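PDB 6EKT: protein P47 from Clostridium botulinum, which may form part of a progenitor toxin complex that shields botulinum neurotoxin during its passage through the host gut, and resembles tubular lipid-binding proteins. Local coordinates for residues Thr278-Tyr290 and Tyr299-Phe311. Numbering follows the deposited sequence.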
loop_
_atom_site.group_PDB
_atom_site.type_symbol
_atom_site.label_atom_id
_atom_site.label_comp_id
_atom_site.label_asym_id
_atom_site.label_seq_id
_atom_site.Cartn_x
_atom_site.Cartn_y
_atom_site.Cartn_z
ATOM N N THR A 278 -3.181 10.144 -9.237
ATOM C CA THR A 278 -2.419 11.365 -8.933
ATOM C C THR A 278 -3.322 12.595 -8.788
ATOM O O THR A 278 -4.465 12.613 -9.255
ATOM C CB THR A 278 -1.325 11.662 -9.995
ATOM O OG1 THR A 278 -1.931 11.838 -11.268
ATOM C CG2 THR A 278 -0.257 10.562 -10.050
ATOM N N GLY A 279 -2.795 13.637 -8.138
ATOM C CA GLY A 279 -3.528 14.888 -8.002
ATOM C C GLY A 279 -2.718 15.995 -7.375
ATOM O O GLY A 279 -1.515 15.850 -7.131
ATOM N N ARG A 280 -3.401 17.094 -7.096
ATOM C CA ARG A 280 -2.798 18.241 -6.404
ATOM C C ARG A 280 -3.879 18.924 -5.576
ATOM O O ARG A 280 -5.055 18.639 -5.749
ATOM C CB ARG A 280 -2.153 19.218 -7.410
ATOM C CG ARG A 280 -3.109 19.729 -8.457
ATOM C CD ARG A 280 -2.391 20.313 -9.675
ATOM N NE ARG A 280 -3.411 20.794 -10.598
ATOM C CZ ARG A 280 -4.040 21.961 -10.492
ATOM N NH1 ARG A 280 -3.728 22.825 -9.524
ATOM N NH2 ARG A 280 -4.981 22.273 -11.378
ATOM N N ILE A 281 -3.467 19.816 -4.677
ATOM C CA ILE A 281 -4.388 20.436 -3.737
ATOM C C ILE A 281 -4.473 21.928 -4.055
ATOM O O ILE A 281 -3.464 22.569 -4.387
ATOM C CB ILE A 281 -3.997 20.170 -2.248
ATOM C CG1 ILE A 281 -4.292 18.700 -1.864
ATOM C CG2 ILE A 281 -4.756 21.114 -1.308
ATOM C CD1 ILE A 281 -3.782 18.246 -0.502
ATOM N N VAL A 282 -5.697 22.444 -4.011
ATOM C CA VAL A 282 -5.956 23.874 -4.201
ATOM C C VAL A 282 -6.933 24.347 -3.127
ATOM O O VAL A 282 -7.668 23.545 -2.555
ATOM C CB VAL A 282 -6.531 24.198 -5.596
ATOM C CG1 VAL A 282 -5.511 23.902 -6.707
ATOM C CG2 VAL A 282 -7.880 23.506 -5.838
ATOM N N ASN A 283 -6.951 25.656 -2.856
ATOM C CA ASN A 283 -8.032 26.228 -2.079
ATOM C C ASN A 283 -9.262 26.378 -2.985
ATOM O O ASN A 283 -9.145 26.471 -4.222
ATOM C CB ASN A 283 -7.625 27.604 -1.481
ATOM C CG ASN A 283 -7.368 28.664 -2.558
ATOM O OD1 ASN A 283 -6.669 28.407 -3.532
ATOM N ND2 ASN A 283 -7.931 29.873 -2.374
ATOM N N ASN A 284 -10.434 26.394 -2.361
ATOM C CA ASN A 284 -11.710 26.609 -3.065
ATOM C C ASN A 284 -12.395 27.917 -2.642
ATOM O O ASN A 284 -13.533 28.196 -3.049
ATOM C CB ASN A 284 -12.637 25.410 -2.823
ATOM C CG ASN A 284 -12.921 25.157 -1.343
ATOM O OD1 ASN A 284 -12.916 26.070 -0.529
ATOM N ND2 ASN A 284 -13.202 23.898 -0.998
ATOM N N SER A 285 -11.707 28.703 -1.809
ATOM C CA SER A 285 -12.230 29.950 -1.245
ATOM C C SER A 285 -11.069 30.738 -0.599
ATOM O O SER A 285 -9.968 30.200 -0.387
ATOM C CB SER A 285 -13.308 29.630 -0.198
ATOM O OG SER A 285 -12.875 28.546 0.607
ATOM N N THR A 286 -11.313 32.011 -0.294
ATOM C CA THR A 286 -10.328 32.861 0.388
ATOM C C THR A 286 -9.944 32.252 1.722
ATOM O O THR A 286 -10.786 31.704 2.439
ATOM C CB THR A 286 -10.896 34.259 0.673
ATOM O OG1 THR A 286 -11.532 34.735 -0.508
ATOM C CG2 THR A 286 -9.777 35.225 1.082
ATOM N N LEU A 287 -8.662 32.332 2.021
ATOM C CA LEU A 287 -8.136 31.830 3.259
ATOM C C LEU A 287 -7.881 33.006 4.168
ATOM O O LEU A 287 -7.037 33.858 3.878
ATOM C CB LEU A 287 -6.865 31.020 2.998
ATOM C CG LEU A 287 -6.923 29.951 1.888
ATOM C CD1 LEU A 287 -5.567 29.257 1.824
ATOM C CD2 LEU A 287 -8.030 28.932 2.153
ATOM N N ASN A 288 -8.653 33.059 5.253
ATOM C CA ASN A 288 -8.619 34.174 6.198
ATOM C C ASN A 288 -7.629 33.847 7.305
ATOM O O ASN A 288 -7.968 33.108 8.240
ATOM C CB ASN A 288 -10.012 34.375 6.799
ATOM C CG ASN A 288 -11.005 34.878 5.786
ATOM O OD1 ASN A 288 -10.906 36.012 5.339
ATOM N ND2 ASN A 288 -11.966 34.031 5.407
ATOM N N TRP A 289 -6.404 34.354 7.169
ATOM C CA TRP A 289 -5.349 34.149 8.173
ATOM C C TRP A 289 -5.772 34.670 9.555
ATOM O O TRP A 289 -6.647 35.540 9.654
ATOM C CB TRP A 289 -4.047 34.839 7.733
ATOM C CG TRP A 289 -2.818 34.178 8.264
ATOM C CD1 TRP A 289 -1.988 34.644 9.222
ATOM C CD2 TRP A 289 -2.307 32.894 7.868
ATOM N NE1 TRP A 289 -0.973 33.728 9.460
ATOM C CE2 TRP A 289 -1.140 32.658 8.627
ATOM C CE3 TRP A 289 -2.715 31.935 6.926
ATOM C CZ2 TRP A 289 -0.375 31.493 8.491
ATOM C CZ3 TRP A 289 -1.955 30.764 6.782
ATOM C CH2 TRP A 289 -0.792 30.557 7.568
ATOM N N TYR A 290 -5.161 34.131 10.610
ATOM C CA TYR A 290 -5.367 34.655 11.955
ATOM C C TYR A 290 -4.754 36.058 12.115
ATOM O O TYR A 290 -3.906 36.476 11.329
ATOM C CB TYR A 290 -4.860 33.692 13.029
ATOM C CG TYR A 290 -3.426 33.233 12.870
ATOM C CD1 TYR A 290 -2.366 33.938 13.456
ATOM C CD2 TYR A 290 -3.126 32.068 12.160
ATOM C CE1 TYR A 290 -1.047 33.493 13.333
ATOM C CE2 TYR A 290 -1.816 31.632 12.023
ATOM C CZ TYR A 290 -0.781 32.341 12.618
ATOM O OH TYR A 290 0.519 31.882 12.467
ATOM N N TYR A 299 -3.396 42.700 12.239
ATOM C CA TYR A 299 -3.561 42.703 10.781
ATOM C C TYR A 299 -3.951 41.309 10.308
ATOM O O TYR A 299 -3.644 40.315 10.963
ATOM C CB TYR A 299 -2.252 43.142 10.112
ATOM C CG TYR A 299 -1.879 44.527 10.505
ATOM C CD1 TYR A 299 -1.108 44.760 11.671
ATOM C CD2 TYR A 299 -2.304 45.626 9.750
ATOM C CE1 TYR A 299 -0.785 46.052 12.066
ATOM C CE2 TYR A 299 -1.980 46.928 10.144
ATOM C CZ TYR A 299 -1.199 47.128 11.284
ATOM O OH TYR A 299 -0.893 48.411 11.648
ATOM N N TYR A 300 -4.648 41.246 9.177
ATOM C CA TYR A 300 -5.371 40.042 8.794
ATOM C C TYR A 300 -5.069 39.664 7.343
ATOM O O TYR A 300 -5.829 40.017 6.433
ATOM C CB TYR A 300 -6.863 40.292 8.979
ATOM C CG TYR A 300 -7.214 40.576 10.427
ATOM C CD1 TYR A 300 -7.419 39.523 11.328
ATOM C CD2 TYR A 300 -7.282 41.899 10.906
ATOM C CE1 TYR A 300 -7.730 39.783 12.661
ATOM C CE2 TYR A 300 -7.581 42.164 12.238
ATOM C CZ TYR A 300 -7.798 41.085 13.105
ATOM O OH TYR A 300 -8.095 41.343 14.414
ATOM N N PRO A 301 -3.974 38.922 7.127
ATOM C CA PRO A 301 -3.657 38.534 5.753
ATOM C C PRO A 301 -4.738 37.635 5.134
ATOM O O PRO A 301 -5.449 36.886 5.850
ATOM C CB PRO A 301 -2.349 37.745 5.893
ATOM C CG PRO A 301 -1.772 38.161 7.203
ATOM C CD PRO A 301 -2.885 38.620 8.078
ATOM N N LYS A 302 -4.860 37.729 3.818
ATOM C CA LYS A 302 -5.796 36.916 3.055
ATOM C C LYS A 302 -4.988 36.160 1.999
ATOM O O LYS A 302 -4.104 36.749 1.364
ATOM C CB LYS A 302 -6.864 37.796 2.380
ATOM C CG LYS A 302 -7.546 38.817 3.293
ATOM C CD LYS A 302 -8.366 38.135 4.388
ATOM C CE LYS A 302 -8.954 39.183 5.313
ATOM N NZ LYS A 302 -9.658 38.438 6.397
ATOM N N ILE A 303 -5.248 34.861 1.829
ATOM C CA ILE A 303 -4.596 34.118 0.762
ATOM C C ILE A 303 -5.693 33.799 -0.240
ATOM O O ILE A 303 -6.701 33.160 0.117
ATOM C CB ILE A 303 -3.908 32.818 1.276
ATOM C CG1 ILE A 303 -2.798 33.151 2.292
ATOM C CG2 ILE A 303 -3.324 31.994 0.109
ATOM C CD1 ILE A 303 -2.235 31.924 3.021
ATOM N N ASN A 304 -5.512 34.270 -1.475
ATOM C CA ASN A 304 -6.533 34.092 -2.497
ATOM C C ASN A 304 -6.303 32.890 -3.406
ATOM O O ASN A 304 -7.263 32.349 -3.928
ATOM C CB ASN A 304 -6.716 35.363 -3.314
ATOM C CG ASN A 304 -7.147 36.536 -2.449
ATOM O OD1 ASN A 304 -8.103 36.429 -1.675
ATOM N ND2 ASN A 304 -6.415 37.638 -2.539
ATOM N N ASN A 305 -5.045 32.496 -3.588
ATOM C CA ASN A 305 -4.706 31.337 -4.444
ATOM C C ASN A 305 -3.669 30.525 -3.710
ATOM O O ASN A 305 -2.687 31.074 -3.211
ATOM C CB ASN A 305 -4.135 31.768 -5.804
ATOM C CG ASN A 305 -5.026 32.734 -6.531
ATOM O OD1 ASN A 305 -4.734 33.927 -6.575
ATOM N ND2 ASN A 305 -6.128 32.244 -7.092
ATOM N N PHE A 306 -3.885 29.217 -3.672
ATOM C CA PHE A 306 -3.049 28.304 -2.953
ATOM C C PHE A 306 -2.996 27.037 -3.793
ATOM O O PHE A 306 -4.037 26.551 -4.221
ATOM C CB PHE A 306 -3.695 27.996 -1.586
ATOM C CG PHE A 306 -2.863 27.119 -0.692
ATOM C CD1 PHE A 306 -2.990 25.721 -0.728
ATOM C CD2 PHE A 306 -1.989 27.686 0.246
ATOM C CE1 PHE A 306 -2.239 24.921 0.128
ATOM C CE2 PHE A 306 -1.230 26.885 1.099
ATOM C CZ PHE A 306 -1.366 25.494 1.038
ATOM N N SER A 307 -1.787 26.540 -4.038
ATOM C CA SER A 307 -1.611 25.254 -4.685
ATOM C C SER A 307 -0.558 24.489 -3.932
ATOM O O SER A 307 0.328 25.078 -3.313
ATOM C CB SER A 307 -1.234 25.417 -6.156
ATOM O OG SER A 307 -2.081 26.379 -6.763
ATOM N N MET A 308 -0.677 23.166 -3.974
ATOM C CA MET A 308 0.245 22.277 -3.301
ATOM C C MET A 308 0.317 21.012 -4.132
ATOM O O MET A 308 -0.718 20.383 -4.403
ATOM C CB MET A 308 -0.305 21.942 -1.895
ATOM C CG MET A 308 0.452 20.834 -1.159
ATOM S SD MET A 308 -0.347 20.435 0.412
ATOM C CE MET A 308 0.276 21.744 1.468
ATOM N N GLN A 309 1.522 20.637 -4.527
ATOM C CA GLN A 309 1.693 19.368 -5.222
ATOM C C GLN A 309 2.983 18.697 -4.773
ATOM O O GLN A 309 3.876 19.343 -4.221
ATOM C CB GLN A 309 1.631 19.557 -6.743
ATOM C CG GLN A 309 2.773 20.350 -7.358
ATOM C CD GLN A 309 2.562 20.642 -8.836
ATOM O OE1 GLN A 309 1.602 21.298 -9.219
ATOM N NE2 GLN A 309 3.472 20.158 -9.673
ATOM N N LEU A 310 3.075 17.395 -5.020
ATOM C CA LEU A 310 4.306 16.652 -4.748
ATOM C C LEU A 310 5.443 17.168 -5.622
ATOM O O LEU A 310 5.216 17.556 -6.760
ATOM C CB LEU A 310 4.081 15.150 -5.018
ATOM C CG LEU A 310 3.576 14.253 -3.879
ATOM C CD1 LEU A 310 4.670 14.068 -2.835
ATOM C CD2 LEU A 310 2.285 14.763 -3.236
ATOM N N PHE A 311 6.656 17.169 -5.089
ATOM C CA PHE A 311 7.826 17.690 -5.794
ATOM C C PHE A 311 9.017 16.832 -5.392
ATOM O O PHE A 311 9.233 16.587 -4.200
ATOM C CB PHE A 311 8.058 19.161 -5.424
ATOM C CG PHE A 311 9.328 19.763 -5.993
ATOM C CD1 PHE A 311 9.462 19.998 -7.358
ATOM C CD2 PHE A 311 10.390 20.126 -5.139
ATOM C CE1 PHE A 311 10.636 20.559 -7.873
ATOM C CE2 PHE A 311 11.554 20.696 -5.647
ATOM C CZ PHE A 311 11.677 20.908 -7.015
HETATM O O HOH W 1 1.099 16.151 -6.593
HETATM O O HOH W 2 -10.174 35.188 -2.653
HETATM O O HOH W 3 -7.470 37.275 7.736
#
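Leu287 and Ile303 form a hydrogen-bonded antiparallel pair with their side chains on the same face, their CB atoms 3.9 Å apart and Leu287 CD1 reaching over to CG2 of Ile303. On this buried face, Ile303 CD1 meets the six-membered ring of Trp289 near CE3 and CZ3, while Pro301 CB packs against Trp289 CB at 3.8 Å. Trp289 NE1 hydrogen-bonds to Ser390 OG on helix 374-394, consistent with the TULIP-like arrangement of a sheet wrapped round a long helix. Farther along, Ile281 and Met308 lie side by side against Val252 of helix 244-252.

Between these two paired regions the register slips by one residue, and Asn283 bridges the break. Its CG sits between backbone N and carbonyl carbon (chi1 65°), which turns the amide onto the partner strand. OD1 accepts Phe306 N at 2.9 Å, from above the carbonyl plane. ND2 donates in the amide plane, across to Asn304 O (3.0 Å) and back to Ser285 O of its own loop.

The face carrying Asn288 and Lys302 is more polar and more open. Lys302, bent at chi2 (-65°), brings NZ to 2.9 Å from Asn288 OD1, and a water joins that amine to Pro301 O and Trp289 O. At the exposed loop, another water links Thr286 OG1 with Asn304 OD1. One side-chain amide thus supplies two cross-strand bonds at the slip, beside a weak Asn283 N to Phe306 O bond, between an apolar face and a more hydrated one.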